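Local coordinates for putative aminomethyltransferase (Leptospirillum rubarum, PDB 3TTG), which is a putative aminomethyltransferase that probably binds folate and transfers one-carbon units, as in the T-protein of the glycine cleavage system, at residues A[56-61]-A[118-123]; A[68-71]-A[75-78]; A[77-80]-A[86-89]. All coordinates share one frame; numbering follows the deposited sequence.

Contact 1: A[56-61]-A[118-123]; sequences KNFLQG and KYLFFR
One face of the Phe58 ring is covered by a methyl group of Leu120: CD1 stands 4.1 Å from the ring centroid and 14° off the ring normal, a CH-pi contact displaced somewhat toward the rim. At the edge of the same ring, close to its plane, lies the backbone of Tyr119, whose carbonyl O is 3.5 Å from Phe58 CE1. The aromatic C-H rim, which probably carries a slight positive charge, meets a carbonyl oxygen while the face meets a methyl.

The CE1 corner does most of the touching. Leu120 CB lies 4.0 Å from Phe58 CE1, and Tyr119 CB is 4.2 Å from that same carbon. The Phe58 and Leu120 side chains run across each other at about a right angle. With CG of Phe58 anti to its own N (chi1 165°), the ring swings out from helix 55-60 to the chain that follows helix 109-118. Leu120 is the centre of an inverse gamma turn, a tight bend consistent with the placing of its side chain over the ring. Tyr119 CB points toward the helix, but the rest of the side chain turns off; it also touches Ile62 and Val261, and its ring meets His115 edge-to-face.

The Phe58 side chain touches Val50 of strand 48-51 as well, and so contacts both that strand and the loop before strand 127-130. Since the contact is made of apolar and CH-pi touches, its strength probably rests on how closely the methyl and the peptide group fit this buried ring.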
ATOM      1  N   LYS A  56      23.153  -2.233  -6.426  1.00 37.04           N
ATOM      2  CA  LYS A  56      22.505  -0.930  -6.618  1.00 37.67           C
ATOM      3  C   LYS A  56      22.136  -0.708  -8.073  1.00 36.51           C
ATOM      4  O   LYS A  56      21.019  -0.372  -8.378  1.00 35.66           O
ATOM      5  CB  LYS A  56      23.442   0.196  -6.101  1.00 41.02           C
ATOM      6  CG  LYS A  56      23.608   0.202  -4.568  1.00 47.37           C
ATOM      7  CD  LYS A  56      22.821   1.343  -3.861  1.00 66.90           C
ATOM      8  CE  LYS A  56      23.253   1.568  -2.418  1.00 78.55           C
ATOM      9  NZ  LYS A  56      22.265   1.023  -1.433  1.00 82.58           N
ATOM     10  N   ASN A  57      23.086  -0.851  -8.955  1.00 34.17           N
ATOM     11  CA  ASN A  57      22.856  -0.712 -10.387  1.00 33.61           C
ATOM     12  C   ASN A  57      21.816  -1.747 -10.883  1.00 36.37           C
ATOM     13  O   ASN A  57      20.986  -1.462 -11.758  1.00 33.33           O
ATOM     14  CB  ASN A  57      24.202  -0.875 -11.118  1.00 33.82           C
ATOM     15  CG  ASN A  57      25.112   0.343 -10.974  1.00 73.18           C
ATOM     16  OD1 ASN A  57      24.733   1.377 -10.409  1.00 65.49           O
ATOM     17  ND2 ASN A  57      26.345   0.257 -11.478  1.00 75.00           N
ATOM     18  N   PHE A  58      21.942  -2.968 -10.372  1.00 31.03           N
ATOM     19  CA  PHE A  58      21.042  -4.052 -10.700  1.00 30.75           C
ATOM     20  C   PHE A  58      19.571  -3.624 -10.369  1.00 30.77           C
ATOM     21  O   PHE A  58      18.721  -3.614 -11.244  1.00 28.34           O
ATOM     22  CB  PHE A  58      21.467  -5.317  -9.944  1.00 31.71           C
ATOM     23  CG  PHE A  58      20.452  -6.417  -9.896  1.00 31.42           C
ATOM     24  CD1 PHE A  58      19.949  -6.970 -11.068  1.00 33.69           C
ATOM     25  CD2 PHE A  58      19.884  -6.798  -8.692  1.00 32.73           C
ATOM     26  CE1 PHE A  58      18.908  -7.902 -11.025  1.00 35.11           C
ATOM     27  CE2 PHE A  58      18.873  -7.769  -8.646  1.00 34.49           C
ATOM     28  CZ  PHE A  58      18.385  -8.301  -9.814  1.00 34.36           C
ATOM     29  N   LEU A  59      19.307  -3.235  -9.148  1.00 28.58           N
ATOM     30  CA  LEU A  59      17.961  -2.846  -8.750  1.00 28.91           C
ATOM     31  C   LEU A  59      17.503  -1.547  -9.361  1.00 29.56           C
ATOM     32  O   LEU A  59      16.337  -1.435  -9.725  1.00 27.59           O
ATOM     33  CB  LEU A  59      17.839  -2.801  -7.228  1.00 30.16           C
ATOM     34  CG  LEU A  59      17.909  -4.180  -6.537  1.00 37.55           C
ATOM     35  CD1 LEU A  59      17.772  -4.019  -5.024  1.00 40.48           C
ATOM     36  CD2 LEU A  59      16.822  -5.098  -7.031  1.00 41.88           C
ATOM     37  N   GLN A  60      18.404  -0.604  -9.564  1.00 26.49           N
ATOM     38  CA  GLN A  60      18.061   0.690 -10.187  1.00 26.66           C
ATOM     39  C   GLN A  60      17.519   0.531 -11.611  1.00 31.42           C
ATOM     40  O   GLN A  60      16.691   1.339 -12.041  1.00 30.14           O
ATOM     41  CB  GLN A  60      19.328   1.570 -10.228  1.00 29.88           C
ATOM     42  CG  GLN A  60      19.159   2.984 -10.753  1.00 32.85           C
ATOM     43  CD  GLN A  60      18.512   3.915  -9.742  1.00 44.90           C
ATOM     44  OE1 GLN A  60      17.708   3.533  -8.884  1.00 35.02           O
ATOM     45  NE2 GLN A  60      18.794   5.191  -9.885  1.00 45.72           N
ATOM     46  N   GLY A  61      17.977  -0.501 -12.336  1.00 28.64           N
ATOM     47  CA  GLY A  61      17.535  -0.748 -13.697  1.00 26.47           C
ATOM     48  C   GLY A  61      16.199  -1.472 -13.766  1.00 30.05           C
ATOM     49  O   GLY A  61      15.591  -1.557 -14.835  1.00 29.02           O
ATOM     50  N   LYS A 118      15.050 -12.751 -13.435  1.00 34.45           N
ATOM     51  CA  LYS A 118      14.895 -12.495 -14.878  1.00 36.98           C
ATOM     52  C   LYS A 118      15.910 -11.440 -15.381  1.00 38.17           C
ATOM     53  O   LYS A 118      16.364 -11.512 -16.522  1.00 36.20           O
ATOM     54  CB  LYS A 118      13.463 -11.971 -15.120  1.00 39.23           C
ATOM     55  CG  LYS A 118      13.043 -11.825 -16.543  1.00 49.81           C
ATOM     56  CD  LYS A 118      11.636 -11.320 -16.606  1.00 43.73           C
ATOM     57  CE  LYS A 118      11.278 -10.905 -18.006  1.00 51.64           C
ATOM     58  NZ  LYS A 118       9.843 -10.559 -18.123  1.00 60.79           N
ATOM     59  N   TYR A 119      16.230 -10.439 -14.519  1.00 33.19           N
ATOM     60  CA  TYR A 119      17.143  -9.344 -14.853  1.00 32.34           C
ATOM     61  C   TYR A 119      18.518  -9.492 -14.245  1.00 36.12           C
ATOM     62  O   TYR A 119      19.361  -8.614 -14.420  1.00 35.68           O
ATOM     63  CB  TYR A 119      16.489  -8.005 -14.417  1.00 31.17           C
ATOM     64  CG  TYR A 119      15.306  -7.708 -15.296  1.00 31.48           C
ATOM     65  CD1 TYR A 119      15.460  -6.990 -16.479  1.00 31.71           C
ATOM     66  CD2 TYR A 119      14.006  -7.993 -14.873  1.00 32.06           C
ATOM     67  CE1 TYR A 119      14.371  -6.660 -17.263  1.00 30.51           C
ATOM     68  CE2 TYR A 119      12.901  -7.678 -15.671  1.00 31.99           C
ATOM     69  CZ  TYR A 119      13.100  -7.090 -16.901  1.00 36.33           C
ATOM     70  OH  TYR A 119      12.037  -6.794 -17.718  1.00 36.92           O
ATOM     71  N   LEU A 120      18.785 -10.600 -13.574  1.00 35.91           N
ATOM     72  CA  LEU A 120      20.072 -10.867 -12.964  1.00 38.17           C
ATOM     73  C   LEU A 120      20.883 -11.587 -14.066  1.00 43.42           C
ATOM     74  O   LEU A 120      20.814 -12.799 -14.215  1.00 42.49           O
ATOM     75  CB  LEU A 120      19.847 -11.718 -11.682  1.00 39.31           C
ATOM     76  CG  LEU A 120      21.049 -11.947 -10.747  1.00 49.27           C
ATOM     77  CD1 LEU A 120      21.809 -10.668 -10.511  1.00 51.32           C
ATOM     78  CD2 LEU A 120      20.571 -12.436  -9.353  1.00 50.61           C
ATOM     79  N   PHE A 121      21.585 -10.819 -14.879  1.00 37.92           N
ATOM     80  CA  PHE A 121      22.256 -11.362 -16.057  1.00 39.51           C
ATOM     81  C   PHE A 121      23.656 -11.932 -15.727  1.00 49.06           C
ATOM     82  O   PHE A 121      24.219 -11.707 -14.650  1.00 48.43           O
ATOM     83  CB  PHE A 121      22.358 -10.286 -17.145  1.00 39.07           C
ATOM     84  CG  PHE A 121      21.050  -9.649 -17.546  1.00 39.67           C
ATOM     85  CD1 PHE A 121      19.940 -10.436 -17.865  1.00 41.87           C
ATOM     86  CD2 PHE A 121      20.918  -8.264 -17.606  1.00 37.64           C
ATOM     87  CE1 PHE A 121      18.732  -9.844 -18.248  1.00 41.05           C
ATOM     88  CE2 PHE A 121      19.707  -7.685 -17.967  1.00 38.99           C
ATOM     89  CZ  PHE A 121      18.624  -8.472 -18.304  1.00 38.16           C
ATOM     90  N   PHE A 122      24.162 -12.723 -16.642  1.00 49.48           N
ATOM     91  CA  PHE A 122      25.497 -13.336 -16.566  1.00 50.97           C
ATOM     92  C   PHE A 122      26.561 -12.383 -16.021  1.00 55.42           C
ATOM     93  O   PHE A 122      26.749 -11.276 -16.539  1.00 54.47           O
ATOM     94  CB  PHE A 122      25.917 -13.794 -17.992  1.00 54.16           C
ATOM     95  CG  PHE A 122      27.372 -14.127 -18.310  1.00 56.93           C
ATOM     96  CD1 PHE A 122      27.923 -15.331 -17.904  1.00 61.41           C
ATOM     97  CD2 PHE A 122      28.103 -13.343 -19.205  1.00 57.80           C
ATOM     98  CE1 PHE A 122      29.219 -15.687 -18.274  1.00 63.94           C
ATOM     99  CE2 PHE A 122      29.391 -13.702 -19.594  1.00 62.45           C
ATOM    100  CZ  PHE A 122      29.937 -14.882 -19.156  1.00 62.11           C
ATOM    101  N   ARG A 123      27.214 -12.815 -14.954  1.00 54.28           N
ATOM    102  CA  ARG A 123      28.319 -12.118 -14.297  1.00 55.26           C
ATOM    103  C   ARG A 123      27.877 -10.808 -13.616  1.00 54.05           C
ATOM    104  O   ARG A 123      28.712  -9.939 -13.370  1.00 56.59           O
ATOM    105  CB  ARG A 123      29.528 -11.889 -15.254  1.00 59.78           C
ATOM    106  CG  ARG A 123      30.262 -13.186 -15.664  1.00 72.85           C
ATOM    107  CD  ARG A 123      31.300 -12.947 -16.763  1.00 72.93           C
ATOM    108  NE  ARG A 123      32.485 -12.238 -16.256  1.00 84.42           N
ATOM    109  CZ  ARG A 123      33.119 -11.211 -16.838  1.00100.76           C
ATOM    110  NH1 ARG A 123      32.690 -10.716 -17.999  1.00 83.63           N
ATOM    111  NH2 ARG A 123      34.189 -10.673 -16.264  1.00 88.83           N
TER

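Contact 2: A[68-71]-A[75-78]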
ATOM      1  N   LEU A  68      19.414   4.699  -5.754  1.00 53.36           N
ATOM      2  CA  LEU A  68      20.777   5.212  -5.530  1.00 56.10           C
ATOM      3  C   LEU A  68      20.808   6.426  -4.616  1.00 63.57           C
ATOM      4  O   LEU A  68      21.693   6.536  -3.769  1.00 63.34           O
ATOM      5  CB  LEU A  68      21.443   5.627  -6.875  1.00 56.57           C
ATOM      6  CG  LEU A  68      21.593   4.572  -7.947  1.00 60.59           C
ATOM      7  CD1 LEU A  68      22.119   5.211  -9.255  1.00 61.68           C
ATOM      8  CD2 LEU A  68      22.456   3.450  -7.475  1.00 58.16           C
ATOM      9  N   LYS A  69      19.889   7.364  -4.836  1.00 64.42           N
ATOM     10  CA  LYS A  69      19.816   8.597  -4.046  1.00 66.87           C
ATOM     11  C   LYS A  69      19.387   8.336  -2.604  1.00 73.48           C
ATOM     12  O   LYS A  69      19.725   9.136  -1.717  1.00 73.82           O
ATOM     13  CB  LYS A  69      18.857   9.633  -4.688  1.00 69.48           C
ATOM     14  CG  LYS A  69      17.335   9.443  -4.420  1.00 80.84           C
ATOM     15  CD  LYS A  69      16.688  10.621  -3.655  1.00 93.52           C
ATOM     16  CE  LYS A  69      16.952  10.706  -2.156  1.00 99.33           C
ATOM     17  NZ  LYS A  69      18.184  11.476  -1.783  1.00103.09           N
ATOM     18  N   GLN A  70      18.599   7.260  -2.385  1.00 70.03           N
ATOM     19  CA  GLN A  70      18.054   6.908  -1.072  1.00 69.66           C
ATOM     20  C   GLN A  70      19.132   6.876   0.025  1.00 72.26           C
ATOM     21  O   GLN A  70      20.175   6.251  -0.165  1.00 71.26           O
ATOM     22  CB  GLN A  70      17.339   5.549  -1.147  1.00 70.87           C
ATOM     23  CG  GLN A  70      16.307   5.379  -0.058  1.00 82.24           C
ATOM     24  CD  GLN A  70      15.601   4.051  -0.143  1.00 76.54           C
ATOM     25  OE1 GLN A  70      15.271   3.554  -1.219  1.00 70.42           O
ATOM     26  NE2 GLN A  70      15.392   3.426   0.984  1.00 57.64           N
ATOM     27  N   ASP A  71      18.855   7.528   1.181  1.00 69.64           N
ATOM     28  CA  ASP A  71      19.790   7.591   2.337  1.00 69.44           C
ATOM     29  C   ASP A  71      19.809   6.266   3.161  1.00 71.55           C
ATOM     30  O   ASP A  71      19.020   5.358   2.902  1.00 71.99           O
ATOM     31  CB  ASP A  71      19.456   8.763   3.269  1.00 72.45           C
ATOM     32  CG  ASP A  71      19.073  10.051   2.554  1.00 93.07           C
ATOM     33  OD1 ASP A  71      17.956  10.100   1.973  1.00 95.76           O
ATOM     34  OD2 ASP A  71      19.886  11.006   2.568  1.00 98.93           O
ATOM     35  N   LEU A  75      13.277   4.864   3.958  1.00 32.40           N
ATOM     36  CA  LEU A  75      12.437   3.914   3.291  1.00 32.25           C
ATOM     37  C   LEU A  75      11.909   4.565   2.016  1.00 35.20           C
ATOM     38  O   LEU A  75      11.520   5.721   2.057  1.00 34.02           O
ATOM     39  CB  LEU A  75      11.280   3.540   4.188  1.00 32.26           C
ATOM     40  CG  LEU A  75      10.443   2.354   3.759  1.00 35.38           C
ATOM     41  CD1 LEU A  75      11.141   1.101   4.030  1.00 35.22           C
ATOM     42  CD2 LEU A  75       9.145   2.364   4.516  1.00 36.85           C
ATOM     43  N   SER A  76      11.807   3.820   0.940  1.00 29.31           N
ATOM     44  CA  SER A  76      11.180   4.350  -0.277  1.00 30.06           C
ATOM     45  C   SER A  76      10.191   3.338  -0.824  1.00 29.69           C
ATOM     46  O   SER A  76      10.214   2.166  -0.430  1.00 29.47           O
ATOM     47  CB  SER A  76      12.254   4.674  -1.304  1.00 34.82           C
ATOM     48  OG  SER A  76      12.712   3.427  -1.756  1.00 47.32           O
ATOM     49  N   TYR A  77       9.177   3.839  -1.522  1.00 25.78           N
ATOM     50  CA  TYR A  77       8.204   3.039  -2.193  1.00 26.76           C
ATOM     51  C   TYR A  77       8.633   2.927  -3.654  1.00 27.87           C
ATOM     52  O   TYR A  77       9.146   3.899  -4.229  1.00 24.80           O
ATOM     53  CB  TYR A  77       6.872   3.722  -2.123  1.00 27.71           C
ATOM     54  CG  TYR A  77       5.734   2.884  -2.606  1.00 26.35           C
ATOM     55  CD1 TYR A  77       5.349   1.750  -1.923  1.00 26.56           C
ATOM     56  CD2 TYR A  77       4.948   3.301  -3.667  1.00 27.35           C
ATOM     57  CE1 TYR A  77       4.234   1.027  -2.301  1.00 27.86           C
ATOM     58  CE2 TYR A  77       3.835   2.583  -4.062  1.00 28.49           C
ATOM     59  CZ  TYR A  77       3.492   1.430  -3.397  1.00 31.16           C
ATOM     60  OH  TYR A  77       2.370   0.751  -3.799  1.00 33.23           O
ATOM     61  N   SER A  78       8.436   1.793  -4.223  1.00 23.61           N
ATOM     62  CA  SER A  78       8.710   1.590  -5.653  1.00 23.48           C
ATOM     63  C   SER A  78       7.739   0.648  -6.277  1.00 30.37           C
ATOM     64  O   SER A  78       7.229  -0.264  -5.622  1.00 30.57           O
ATOM     65  CB  SER A  78      10.103   0.996  -5.856  1.00 29.24           C
ATOM     66  OG  SER A  78      10.499   1.030  -7.225  1.00 29.98           O
TER
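The hydroxyl of Ser76 donates to the side-chain carbonyl of Gln70, with OG 2.6 Å from OE1. The donor does not sit on a lone pair: it rises above the amide plane, 56° out of it, and the C=O...donor angle is 117°. Ser76 CB follows the hydroxyl in, lying 3.2 Å from Gln70 OE1, so the serine side chain leans over the amide group. Its OG stands between the backbone N and the carbonyl carbon (chi1 72°), which directs the hydroxyl to the glutamine.

Gln70 spans the distance with a stretched chain, CG anti to N at -157° and the next torsion at 179°. The other end of the amide comes up to the strand backbone, NE2 being 3.8 Å from Leu75 CA. This nitrogen is hydrogen-bonded to the carbonyls of Ser74 and Cys93. One amide therefore ties the loop before strand 75-81 to the start of that strand and to its antiparallel neighbour, 87-96, in the five-stranded sheet of the folate-binding region. Cutting Gln70 back to an alanine would probably leave the Ser76 hydroxyl without this acceptor and the carbonyls of Ser74 and Cys93 without this donor, and open a gap between loop and strand. Leu75 CB points away from the loop, and its side chain packs on Trp92, while Ser76 also touches Gln65 and Cys93.

Contact 3: A[77-80]-A[86-89]; sequences YSFF and RILF
Phe80 and Phe89 form an antiparallel hydrogen-bonded pair in which the backbone oxygen of Phe80 accepts twice. Leu88 N donates to Phe80 O at 2.9 Å, nearly in line with the C=O bond, and Phe89 N reaches the same oxygen at 3.2 Å on a lone pair in the carbonyl plane. Two successive residues facing one make a classic beta bulge, where the chain turns a corner at Leu88. In return Phe80 N donates to Phe89 O at 2.9 Å, and that oxygen also receives a CA-H...O contact from Phe79, CA to O 3.4 Å. Ser78 OG donates to Phe79 O and accepts from Gln65 N. Phe79 N is taken by Ser64 OG and Arg86 N by Asn82 OD1.

With CG beside the backbone N (chi1 -69°), the Phe79 ring slants across to the methyl end of Ile87, Phe79 CE1 lying 3.7 Å from Ile87 CD1. Arg86 sends its guanidinium elsewhere, NH1 to Asp239 O, with a cation-pi contact to Phe242. The pair belongs to the hairpin of strands 75-81 and 87-96, and on the side carrying the Phe80 and Phe89 rings, Phe112 of helix 109-118 meets both edge-to-face, with His115 and Leu116 also packing on Phe80.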
ATOM      1  N   TYR A  77       9.177   3.839  -1.522  1.00 25.78           N
ATOM      2  CA  TYR A  77       8.204   3.039  -2.193  1.00 26.76           C
ATOM      3  C   TYR A  77       8.633   2.927  -3.654  1.00 27.87           C
ATOM      4  O   TYR A  77       9.146   3.899  -4.229  1.00 24.80           O
ATOM      5  CB  TYR A  77       6.872   3.722  -2.123  1.00 27.71           C
ATOM      6  CG  TYR A  77       5.734   2.884  -2.606  1.00 26.35           C
ATOM      7  CD1 TYR A  77       5.349   1.750  -1.923  1.00 26.56           C
ATOM      8  CD2 TYR A  77       4.948   3.301  -3.667  1.00 27.35           C
ATOM      9  CE1 TYR A  77       4.234   1.027  -2.301  1.00 27.86           C
ATOM     10  CE2 TYR A  77       3.835   2.583  -4.062  1.00 28.49           C
ATOM     11  CZ  TYR A  77       3.492   1.430  -3.397  1.00 31.16           C
ATOM     12  OH  TYR A  77       2.370   0.751  -3.799  1.00 33.23           O
ATOM     13  N   SER A  78       8.436   1.793  -4.223  1.00 23.61           N
ATOM     14  CA  SER A  78       8.710   1.590  -5.653  1.00 23.48           C
ATOM     15  C   SER A  78       7.739   0.648  -6.277  1.00 30.37           C
ATOM     16  O   SER A  78       7.229  -0.264  -5.622  1.00 30.57           O
ATOM     17  CB  SER A  78      10.103   0.996  -5.856  1.00 29.24           C
ATOM     18  OG  SER A  78      10.499   1.030  -7.225  1.00 29.98           O
ATOM     19  N   PHE A  79       7.584   0.792  -7.585  1.00 28.11           N
ATOM     20  CA  PHE A  79       6.980  -0.193  -8.438  1.00 26.36           C
ATOM     21  C   PHE A  79       8.061  -0.971  -9.177  1.00 30.16           C
ATOM     22  O   PHE A  79       9.199  -0.525  -9.331  1.00 27.55           O
ATOM     23  CB  PHE A  79       6.036   0.455  -9.473  1.00 27.62           C
ATOM     24  CG  PHE A  79       4.818   1.032  -8.863  1.00 28.09           C
ATOM     25  CD1 PHE A  79       3.815   0.212  -8.364  1.00 30.21           C
ATOM     26  CD2 PHE A  79       4.686   2.401  -8.706  1.00 28.91           C
ATOM     27  CE1 PHE A  79       2.711   0.757  -7.734  1.00 29.67           C
ATOM     28  CE2 PHE A  79       3.591   2.936  -8.047  1.00 28.62           C
ATOM     29  CZ  PHE A  79       2.589   2.123  -7.620  1.00 26.08           C
ATOM     30  N   PHE A  80       7.653  -2.121  -9.667  1.00 28.24           N
ATOM     31  CA  PHE A  80       8.386  -2.962 -10.614  1.00 27.40           C
ATOM     32  C   PHE A  80       7.450  -3.121 -11.768  1.00 29.00           C
ATOM     33  O   PHE A  80       6.350  -3.692 -11.635  1.00 28.77           O
ATOM     34  CB  PHE A  80       8.831  -4.285  -9.997  1.00 28.59           C
ATOM     35  CG  PHE A  80       9.839  -4.087  -8.891  1.00 29.11           C
ATOM     36  CD1 PHE A  80      11.192  -4.250  -9.132  1.00 32.80           C
ATOM     37  CD2 PHE A  80       9.447  -3.590  -7.654  1.00 31.83           C
ATOM     38  CE1 PHE A  80      12.115  -4.013  -8.140  1.00 32.55           C
ATOM     39  CE2 PHE A  80      10.374  -3.340  -6.671  1.00 30.65           C
ATOM     40  CZ  PHE A  80      11.694  -3.531  -6.922  1.00 30.68           C
ATOM     41  N   ARG A  86       3.096  -1.183 -17.066  1.00 33.23           N
ATOM     42  CA  ARG A  86       2.032  -1.673 -16.195  1.00 31.89           C
ATOM     43  C   ARG A  86       2.674  -2.242 -14.918  1.00 32.68           C
ATOM     44  O   ARG A  86       3.802  -2.721 -14.936  1.00 28.08           O
ATOM     45  CB  ARG A  86       1.185  -2.743 -16.885  1.00 33.53           C
ATOM     46  CG  ARG A  86       0.496  -2.314 -18.184  1.00 36.28           C
ATOM     47  CD  ARG A  86      -0.649  -1.375 -17.845  1.00 37.85           C
ATOM     48  NE  ARG A  86      -1.481  -1.014 -19.012  1.00 43.13           N
ATOM     49  CZ  ARG A  86      -2.474  -1.752 -19.508  1.00 78.35           C
ATOM     50  NH1 ARG A  86      -2.765  -2.942 -18.974  1.00 61.73           N
ATOM     51  NH2 ARG A  86      -3.174  -1.319 -20.551  1.00 76.80           N
ATOM     52  N   ILE A  87       1.940  -2.182 -13.837  1.00 29.56           N
ATOM     53  CA  ILE A  87       2.415  -2.578 -12.521  1.00 28.37           C
ATOM     54  C   ILE A  87       2.457  -4.095 -12.379  1.00 32.94           C
ATOM     55  O   ILE A  87       1.424  -4.740 -12.460  1.00 32.16           O
ATOM     56  CB  ILE A  87       1.517  -1.973 -11.412  1.00 28.18           C
ATOM     57  CG1 ILE A  87       1.520  -0.374 -11.413  1.00 29.00           C
ATOM     58  CG2 ILE A  87       1.887  -2.565  -9.998  1.00 29.24           C
ATOM     59  CD1 ILE A  87       0.358   0.160 -10.588  1.00 28.48           C
ATOM     60  N   LEU A  88       3.618  -4.639 -12.025  1.00 29.52           N
ATOM     61  CA  LEU A  88       3.747  -6.058 -11.704  1.00 29.51           C
ATOM     62  C   LEU A  88       3.765  -6.220 -10.243  1.00 31.32           C
ATOM     63  O   LEU A  88       3.092  -7.087  -9.733  1.00 31.21           O
ATOM     64  CB  LEU A  88       5.018  -6.680 -12.293  1.00 29.81           C
ATOM     65  CG  LEU A  88       5.144  -6.640 -13.816  1.00 32.06           C
ATOM     66  CD1 LEU A  88       6.463  -7.246 -14.251  1.00 33.49           C
ATOM     67  CD2 LEU A  88       3.959  -7.407 -14.496  1.00 37.37           C
ATOM     68  N   PHE A  89       4.548  -5.401  -9.541  1.00 28.34           N
ATOM     69  CA  PHE A  89       4.637  -5.414  -8.067  1.00 26.60           C
ATOM     70  C   PHE A  89       4.869  -4.022  -7.523  1.00 29.34           C
ATOM     71  O   PHE A  89       5.332  -3.146  -8.226  1.00 29.81           O
ATOM     72  CB  PHE A  89       5.839  -6.318  -7.606  1.00 28.57           C
ATOM     73  CG  PHE A  89       5.869  -7.706  -8.187  1.00 30.86           C
ATOM     74  CD1 PHE A  89       5.067  -8.715  -7.657  1.00 31.93           C
ATOM     75  CD2 PHE A  89       6.629  -7.990  -9.316  1.00 32.25           C
ATOM     76  CE1 PHE A  89       4.982  -9.955  -8.267  1.00 33.32           C
ATOM     77  CE2 PHE A  89       6.588  -9.271  -9.907  1.00 34.21           C
ATOM     78  CZ  PHE A  89       5.722 -10.221  -9.419  1.00 33.77           C
TER

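All three contacts lie in the aminomethyltransferase folate-binding region, around the five-stranded antiparallel sheet. Contact 1 closes a long loop in the chain, inside which contacts 2 and 3 follow in order, overlapping at Tyr77 and Ser78 on strand 75-81. Their centres are about 17 Å (1 and 2), 16 Å (1 and 3) and 14 Å (2 and 3) apart. Contacts 1 and 2 touch directly, Leu68 packing on Lys56 and Gln60 of helix 55-60. Helix 109-118 packs against the hairpin of contact 3 and leads into the 118-123 segment of contact 1. Together they connect the edge strand 75-81, its hairpin partner, helix 55-60 and the chain leaving helix 109-118.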